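Local coordinates for FBP protein (Leishmania major, PDB 5OEZ), which probably catalyses the magnesium-dependent hydrolysis of fructose 1,6-bisphosphate to fructose 6-phosphate and phosphate in gluconeogenesis, working as a homotetramer under allosteric inhibition, at residues P227-K230 with E231-Y235; Q326-D329 with L330-F334; G304-L307 with E308-I311. All blocks are in the same frame, centred on the assembly; numbering follows the deposited sequence.

Contact 1: residues P227-K230 with E231-Y235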
loop_
_atom_site.group_PDB
_atom_site.type_symbol
_atom_site.label_atom_id
_atom_site.label_comp_id
_atom_site.label_asym_id
_atom_site.label_seq_id
_atom_site.Cartn_x
_atom_site.Cartn_y
_atom_site.Cartn_z
ATOM N N PRO C 227 -8.852 42.607 -25.612
ATOM C CA PRO C 227 -7.972 43.675 -25.102
ATOM C C PRO C 227 -8.090 43.968 -23.602
ATOM O O PRO C 227 -7.076 44.168 -22.955
ATOM C CB PRO C 227 -8.385 44.893 -25.935
ATOM C CG PRO C 227 -8.834 44.310 -27.236
ATOM C CD PRO C 227 -9.439 42.960 -26.924
ATOM N N TRP C 228 -9.297 43.983 -23.054
ATOM C CA TRP C 228 -9.445 44.262 -21.635
ATOM C C TRP C 228 -8.681 43.257 -20.747
ATOM O O TRP C 228 -8.135 43.637 -19.722
ATOM C CB TRP C 228 -10.906 44.342 -21.226
ATOM C CG TRP C 228 -11.658 43.026 -21.160
ATOM C CD1 TRP C 228 -12.497 42.520 -22.102
ATOM C CD2 TRP C 228 -11.668 42.087 -20.067
ATOM N NE1 TRP C 228 -13.022 41.320 -21.673
ATOM C CE2 TRP C 228 -12.521 41.029 -20.433
ATOM C CE3 TRP C 228 -11.031 42.039 -18.821
ATOM C CZ2 TRP C 228 -12.766 39.933 -19.587
ATOM C CZ3 TRP C 228 -11.268 40.969 -17.995
ATOM C CH2 TRP C 228 -12.130 39.925 -18.379
ATOM N N PHE C 229 -8.624 41.995 -21.165
ATOM C CA PHE C 229 -7.926 40.974 -20.409
ATOM C C PHE C 229 -6.405 41.063 -20.564
ATOM O O PHE C 229 -5.667 40.753 -19.626
ATOM C CB PHE C 229 -8.429 39.568 -20.759
ATOM C CG PHE C 229 -7.979 38.510 -19.779
ATOM C CD1 PHE C 229 -8.668 38.316 -18.581
ATOM C CD2 PHE C 229 -6.856 37.745 -20.036
ATOM C CE1 PHE C 229 -8.247 37.347 -17.667
ATOM C CE2 PHE C 229 -6.424 36.796 -19.120
ATOM C CZ PHE C 229 -7.129 36.590 -17.935
ATOM N N LYS C 230 -5.932 41.490 -21.727
ATOM C CA LYS C 230 -4.508 41.799 -21.881
ATOM C C LYS C 230 -4.113 42.902 -20.924
ATOM O O LYS C 230 -3.067 42.833 -20.287
ATOM C CB LYS C 230 -4.183 42.241 -23.301
ATOM C CG LYS C 230 -4.364 41.171 -24.357
ATOM C CD LYS C 230 -3.941 41.720 -25.711
ATOM C CE LYS C 230 -4.145 40.706 -26.813
ATOM N NZ LYS C 230 -4.015 41.360 -28.128
ATOM N N GLU C 231 -4.955 43.929 -20.832
ATOM C CA GLU C 231 -4.672 45.047 -19.934
ATOM C C GLU C 231 -4.604 44.613 -18.482
ATOM O O GLU C 231 -3.745 45.075 -17.746
ATOM C CB GLU C 231 -5.699 46.166 -20.118
ATOM C CG GLU C 231 -5.559 46.864 -21.462
ATOM C CD GLU C 231 -6.609 47.942 -21.707
ATOM O OE1 GLU C 231 -7.230 48.462 -20.724
ATOM O OE2 GLU C 231 -6.771 48.312 -22.904
ATOM N N TYR C 232 -5.507 43.733 -18.094
ATOM C CA TYR C 232 -5.540 43.205 -16.736
ATOM C C TYR C 232 -4.257 42.449 -16.423
ATOM O O TYR C 232 -3.633 42.661 -15.381
ATOM C CB TYR C 232 -6.763 42.300 -16.542
ATOM C CG TYR C 232 -6.717 41.406 -15.312
ATOM C CD1 TYR C 232 -6.711 41.948 -14.038
ATOM C CD2 TYR C 232 -6.690 40.018 -15.427
ATOM C CE1 TYR C 232 -6.688 41.141 -12.923
ATOM C CE2 TYR C 232 -6.647 39.200 -14.312
ATOM C CZ TYR C 232 -6.651 39.763 -13.062
ATOM O OH TYR C 232 -6.640 38.952 -11.935
ATOM N N ILE C 233 -3.855 41.582 -17.343
ATOM C CA ILE C 233 -2.642 40.800 -17.150
ATOM C C ILE C 233 -1.411 41.717 -17.117
ATOM O O ILE C 233 -0.558 41.551 -16.246
ATOM C CB ILE C 233 -2.520 39.651 -18.172
ATOM C CG1 ILE C 233 -3.644 38.627 -17.956
ATOM C CG2 ILE C 233 -1.160 38.963 -18.076
ATOM C CD1 ILE C 233 -3.631 37.891 -16.617
ATOM N N ASP C 234 -1.350 42.700 -18.015
ATOM C CA ASP C 234 -0.247 43.669 -18.008
ATOM C C ASP C 234 -0.165 44.423 -16.669
ATOM O O ASP C 234 0.926 44.674 -16.156
ATOM C CB ASP C 234 -0.360 44.650 -19.182
ATOM C CG ASP C 234 -0.104 43.990 -20.551
ATOM O OD1 ASP C 234 0.194 42.775 -20.630
ATOM O OD2 ASP C 234 -0.224 44.703 -21.578
ATOM N N TYR C 235 -1.321 44.751 -16.103
ATOM C CA TYR C 235 -1.382 45.444 -14.827
ATOM C C TYR C 235 -0.809 44.574 -13.690
ATOM O O TYR C 235 0.008 45.055 -12.926
ATOM C CB TYR C 235 -2.820 45.852 -14.503
ATOM C CG TYR C 235 -2.958 46.518 -13.153
ATOM C CD1 TYR C 235 -2.694 47.881 -12.995
ATOM C CD2 TYR C 235 -3.348 45.780 -12.015
ATOM C CE1 TYR C 235 -2.828 48.496 -11.747
ATOM C CE2 TYR C 235 -3.462 46.384 -10.760
ATOM C CZ TYR C 235 -3.199 47.733 -10.632
ATOM O OH TYR C 235 -3.301 48.338 -9.409
#

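Contact 2: residues Q326-D329 with L330-F334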
loop_
_atom_site.group_PDB
_atom_site.type_symbol
_atom_site.label_atom_id
_atom_site.label_comp_id
_atom_site.label_asym_id
_atom_site.label_seq_id
_atom_site.Cartn_x
_atom_site.Cartn_y
_atom_site.Cartn_z
ATOM N N GLN C 326 -11.756 39.612 -4.030
ATOM C CA GLN C 326 -11.158 40.877 -4.447
ATOM C C GLN C 326 -10.314 40.748 -5.709
ATOM O O GLN C 326 -10.228 41.693 -6.466
ATOM C CB GLN C 326 -10.348 41.506 -3.320
ATOM C CG GLN C 326 -11.235 41.968 -2.161
ATOM C CD GLN C 326 -10.455 42.547 -0.999
ATOM O OE1 GLN C 326 -9.232 42.731 -1.071
ATOM N NE2 GLN C 326 -11.161 42.849 0.074
ATOM N N GLU C 327 -9.722 39.583 -5.951
ATOM C CA GLU C 327 -8.963 39.366 -7.188
ATOM C C GLU C 327 -9.874 39.261 -8.406
ATOM O O GLU C 327 -9.574 39.825 -9.453
ATOM C CB GLU C 327 -8.090 38.103 -7.095
ATOM C CG GLU C 327 -7.074 38.091 -5.956
ATOM C CD GLU C 327 -6.045 39.209 -6.017
ATOM O OE1 GLU C 327 -5.767 39.749 -7.128
ATOM O OE2 GLU C 327 -5.496 39.542 -4.939
ATOM N N VAL C 328 -10.996 38.556 -8.263
ATOM C CA VAL C 328 -12.019 38.510 -9.322
ATOM C C VAL C 328 -12.647 39.890 -9.563
ATOM O O VAL C 328 -12.919 40.226 -10.706
ATOM C CB VAL C 328 -13.112 37.461 -9.048
ATOM C CG1 VAL C 328 -14.217 37.515 -10.097
ATOM C CG2 VAL C 328 -12.498 36.082 -9.045
ATOM N N ASP C 329 -12.867 40.684 -8.504
ATOM C CA ASP C 329 -13.369 42.089 -8.655
ATOM C C ASP C 329 -12.397 42.973 -9.452
ATOM O O ASP C 329 -12.834 43.740 -10.284
ATOM C CB ASP C 329 -13.639 42.770 -7.302
ATOM C CG ASP C 329 -14.828 42.157 -6.538
ATOM O OD1 ASP C 329 -15.660 41.450 -7.144
ATOM O OD2 ASP C 329 -14.906 42.363 -5.304
ATOM N N LEU C 330 -11.088 42.834 -9.210
ATOM C CA LEU C 330 -10.090 43.614 -9.935
ATOM C C LEU C 330 -10.110 43.249 -11.421
ATOM O O LEU C 330 -10.064 44.126 -12.266
ATOM C CB LEU C 330 -8.688 43.408 -9.345
ATOM C CG LEU C 330 -7.517 44.119 -10.041
ATOM C CD1 LEU C 330 -7.661 45.612 -9.877
ATOM C CD2 LEU C 330 -6.165 43.656 -9.511
ATOM N N CYS C 331 -10.212 41.954 -11.706
ATOM C CA CYS C 331 -10.319 41.437 -13.066
ATOM C C CYS C 331 -11.554 41.985 -13.778
ATOM O O CYS C 331 -11.471 42.476 -14.891
ATOM C CB CYS C 331 -10.357 39.901 -13.032
ATOM S SG CYS C 331 -10.448 39.055 -14.620
ATOM N N MET C 332 -12.702 41.935 -13.113
ATOM C CA MET C 332 -13.936 42.453 -13.692
ATOM C C MET C 332 -13.920 43.965 -13.884
ATOM O O MET C 332 -14.639 44.480 -14.741
ATOM C CB MET C 332 -15.156 42.021 -12.861
ATOM C CG MET C 332 -15.492 40.539 -12.970
ATOM S SD MET C 332 -15.692 39.911 -14.665
ATOM C CE MET C 332 -14.131 39.073 -14.941
ATOM N N ALA C 333 -13.126 44.677 -13.087
ATOM C CA ALA C 333 -13.014 46.128 -13.221
ATOM C C ALA C 333 -12.389 46.522 -14.551
ATOM O O ALA C 333 -12.746 47.553 -15.107
ATOM C CB ALA C 333 -12.227 46.719 -12.063
ATOM N N PHE C 334 -11.443 45.727 -15.039
ATOM C CA PHE C 334 -10.891 45.956 -16.373
ATOM C C PHE C 334 -11.937 45.694 -17.473
ATOM O O PHE C 334 -11.997 46.423 -18.450
ATOM C CB PHE C 334 -9.628 45.120 -16.612
ATOM C CG PHE C 334 -8.405 45.672 -15.947
ATOM C CD1 PHE C 334 -8.085 45.338 -14.628
ATOM C CD2 PHE C 334 -7.568 46.553 -16.636
ATOM C CE1 PHE C 334 -6.949 45.861 -14.007
ATOM C CE2 PHE C 334 -6.454 47.086 -16.023
ATOM C CZ PHE C 334 -6.137 46.731 -14.703
#

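Contact 3: residues G304-L307 with E308-I311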
loop_
_atom_site.group_PDB
_atom_site.type_symbol
_atom_site.label_atom_id
_atom_site.label_comp_id
_atom_site.label_asym_id
_atom_site.label_seq_id
_atom_site.Cartn_x
_atom_site.Cartn_y
_atom_site.Cartn_z
ATOM N N GLY C 304 -21.784 37.612 -15.440
ATOM C CA GLY C 304 -22.193 37.343 -14.066
ATOM C C GLY C 304 -21.851 35.938 -13.623
ATOM O O GLY C 304 -21.024 35.248 -14.237
ATOM N N ARG C 305 -22.524 35.525 -12.559
ATOM C CA ARG C 305 -22.278 34.247 -11.913
ATOM C C ARG C 305 -22.501 33.088 -12.864
ATOM O O ARG C 305 -23.528 33.024 -13.529
ATOM C CB ARG C 305 -23.207 34.078 -10.696
ATOM C CG ARG C 305 -22.901 35.012 -9.529
ATOM C CD ARG C 305 -24.011 34.973 -8.498
ATOM N NE ARG C 305 -24.068 33.680 -7.815
ATOM C CZ ARG C 305 -25.156 33.119 -7.284
ATOM N NH1 ARG C 305 -26.354 33.694 -7.339
ATOM N NH2 ARG C 305 -25.054 31.940 -6.691
ATOM N N ILE C 306 -21.540 32.165 -12.892
ATOM C CA ILE C 306 -21.675 30.900 -13.616
ATOM C C ILE C 306 -22.966 30.170 -13.212
ATOM O O ILE C 306 -23.679 29.647 -14.073
ATOM C CB ILE C 306 -20.474 29.953 -13.331
ATOM C CG1 ILE C 306 -19.150 30.524 -13.863
ATOM C CG2 ILE C 306 -20.689 28.563 -13.928
ATOM C CD1 ILE C 306 -19.067 30.679 -15.365
ATOM N N LEU C 307 -23.247 30.131 -11.908
ATOM C CA LEU C 307 -24.404 29.408 -11.373
ATOM C C LEU C 307 -25.746 29.962 -11.813
ATOM O O LEU C 307 -26.728 29.219 -11.844
ATOM C CB LEU C 307 -24.349 29.332 -9.845
ATOM C CG LEU C 307 -23.172 28.540 -9.250
ATOM C CD1 LEU C 307 -23.277 28.507 -7.732
ATOM C CD2 LEU C 307 -23.092 27.126 -9.808
ATOM N N GLU C 308 -25.785 31.236 -12.189
ATOM C CA GLU C 308 -27.021 31.861 -12.718
ATOM C C GLU C 308 -27.264 31.649 -14.226
ATOM O O GLU C 308 -28.313 32.037 -14.712
ATOM C CB GLU C 308 -27.053 33.367 -12.416
ATOM C CG GLU C 308 -27.305 33.721 -10.955
ATOM C CD GLU C 308 -27.234 35.226 -10.669
ATOM O OE1 GLU C 308 -27.020 36.023 -11.611
ATOM O OE2 GLU C 308 -27.382 35.619 -9.488
ATOM N N GLN C 309 -26.334 31.034 -14.957
ATOM C CA GLN C 309 -26.536 30.813 -16.400
ATOM C C GLN C 309 -27.551 29.711 -16.660
ATOM O O GLN C 309 -27.565 28.696 -15.962
ATOM C CB GLN C 309 -25.233 30.454 -17.101
ATOM C CG GLN C 309 -24.193 31.564 -17.087
ATOM C CD GLN C 309 -22.859 31.117 -17.668
ATOM O OE1 GLN C 309 -22.778 30.109 -18.378
ATOM N NE2 GLN C 309 -21.802 31.881 -17.393
ATOM N N SER C 310 -28.391 29.918 -17.671
ATOM C CA SER C 310 -29.339 28.891 -18.112
ATOM C C SER C 310 -28.620 27.790 -18.890
ATOM O O SER C 310 -27.687 28.067 -19.649
ATOM C CB SER C 310 -30.424 29.497 -19.004
ATOM O OG SER C 310 -31.214 30.417 -18.292
ATOM N N ILE C 311 -29.051 26.552 -18.680
ATOM C CA ILE C 311 -28.597 25.431 -19.476
ATOM C C ILE C 311 -29.532 25.291 -20.678
ATOM O O ILE C 311 -30.699 24.927 -20.537
ATOM C CB ILE C 311 -28.513 24.125 -18.642
ATOM C CG1 ILE C 311 -27.374 24.223 -17.624
ATOM C CG2 ILE C 311 -28.290 22.914 -19.546
ATOM C CD1 ILE C 311 -27.828 24.296 -16.185
HETATM O O HOH W 1 -21.530 34.405 -16.816
#

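Contact 1: residues P227-K230 with E231-Y235
E231 starts the second turn of this helix with its amide N on the carbonyl O of P227, 3.0 Å away. Its side chain leans back over the same carbonyl: CG is placed beside the backbone N (chi1 -69°) and lies 3.4 Å from P227 O, while the extended remainder carries the carboxylate to a salt bridge between OE1 and R337 of helix 325-338.

Y232 continues the i to i+4 ladder through its N and W228 O, 3.1 Å apart. The ring of Y232 runs alongside that of F229, both side chains pointing the same way, and CD2 of Y232 comes within 3.8 Å of F229 CE1. The two ring planes are inclined at 54°. Both residues turn CG away from the backbone N and beside the carbonyl carbon (chi1 -166° for F229), which sends the two rings off the same flank of the helix. That flank is the buried one: helix 227-238 is the crossover of a beta-alpha-beta unit between the parallel strands 214-216 and 245-246, and F229 reaches C267 and Y232 reaches I265, both on strand 265-268.

I233 meets F229 twice. Its N is bonded to F229 O at 3.0 Å, and its CG1 approaches F229 CE2 to 3.5 Å, with CD1 following along the same ring. Y232 lies by the CD1-CE1 side of the F229 ring and I233 by the CD2-CE2 side, so the ring sits between them, while W225 meets it edge-to-face.

D234 binds K230 O through its N at 2.9 Å, and its carboxylate OD1 is hydrogen-bonded to the hydroxyl of Y222.

Contact 2: residues Q326-D329 with L330-F334
Helix 325-338, the last helix of the modelled chain, follows strand 317-323 in the C-terminal FBPase domain, and residues 326 to 334 make up its first turns. Four i to i+4 bonds join the turns, among them M332 N to V328 O at 3.0 Å and C331 N to E327 O at 3.2 Å. The bond from A333 N to D329 O is the most bent of the four, with an N-H...O angle of 136°.

Side-chain contact along the helix is slight and mostly made with backbone oxygens. M332 sets CG beside its own backbone N (chi1 -71°), which brings CG to 3.4 Å from V328 O and leaves it 4.4 Å from V328 CG1. Both side chains also touch V300 of strand 298-300. L330 and C331 lean instead on helix 227-238.

The acidic groups find their partners elsewhere in the chain: E327 is held by the Y244 hydroxyl through OE1 and by the R212 amide through OE2, and D329 OD1 forms a salt bridge with K298. The buried E327 carboxylate thus has a partner on each oxygen, which would be expected to fix its rotation.

Contact 3: residues G304-L307 with E308-I311
I306 is buried and Q309 lies alongside it in this loop between strands 298-300 and 317-323, with I306 CD1 3.6 Å from Q309 NE2. I306 also rests on L281 and A289 of helix 281-294 and on T318 and F322. The backbone closes with two i to i+3 bonds, E308 N to R305 O at 3.2 Å and Q309 N to I306 O at 3.1 Å; in each the donor stands well above the carbonyl plane. Q309 reaches further round the turn: its extended chain carries the amide so that NE2 donates to a water at 2.6 Å, which in turn donates to G304 O at 2.8 Å.

On the more open side, E308 is exposed and meets R305 in a single-pronged salt bridge. R305 NH1 reaches E308 OE2 at 3.1 Å, on the anti side and tilted 29° out of the carboxylate plane, and the two flat groups are turned 74° apart. The arginine chain bends at chi3 (68°) to bring NH1 there, but its stronger partner is E293 of helix 281-294, reached through NH2.

R305 therefore lies between two acids, which would be expected to favour its positive charge.

Overall arrangement
Contacts 1 and 2 are neighbours, with centres 11 Å apart, and touch directly: W228 and Y232 of helix 227-238 lie against C331 of helix 325-338, with Y232 CE1 3.6 Å from C331 CA, and Y235 CB comes within 3.4 Å of F334 CZ. Contact 3 stands apart, its centre 24 Å from that of contact 1 and 18 Å from that of contact 2, and touches neither. Contacts 1 and 3 both lie near Y268: the side chains of F229 and I306 are about 8 and 9 Å from its own, and that of I306 about 9 Å from E284. Other structures of this protein have fructose 6-phosphate at Y268 and manganese at E284; this chain holds neither.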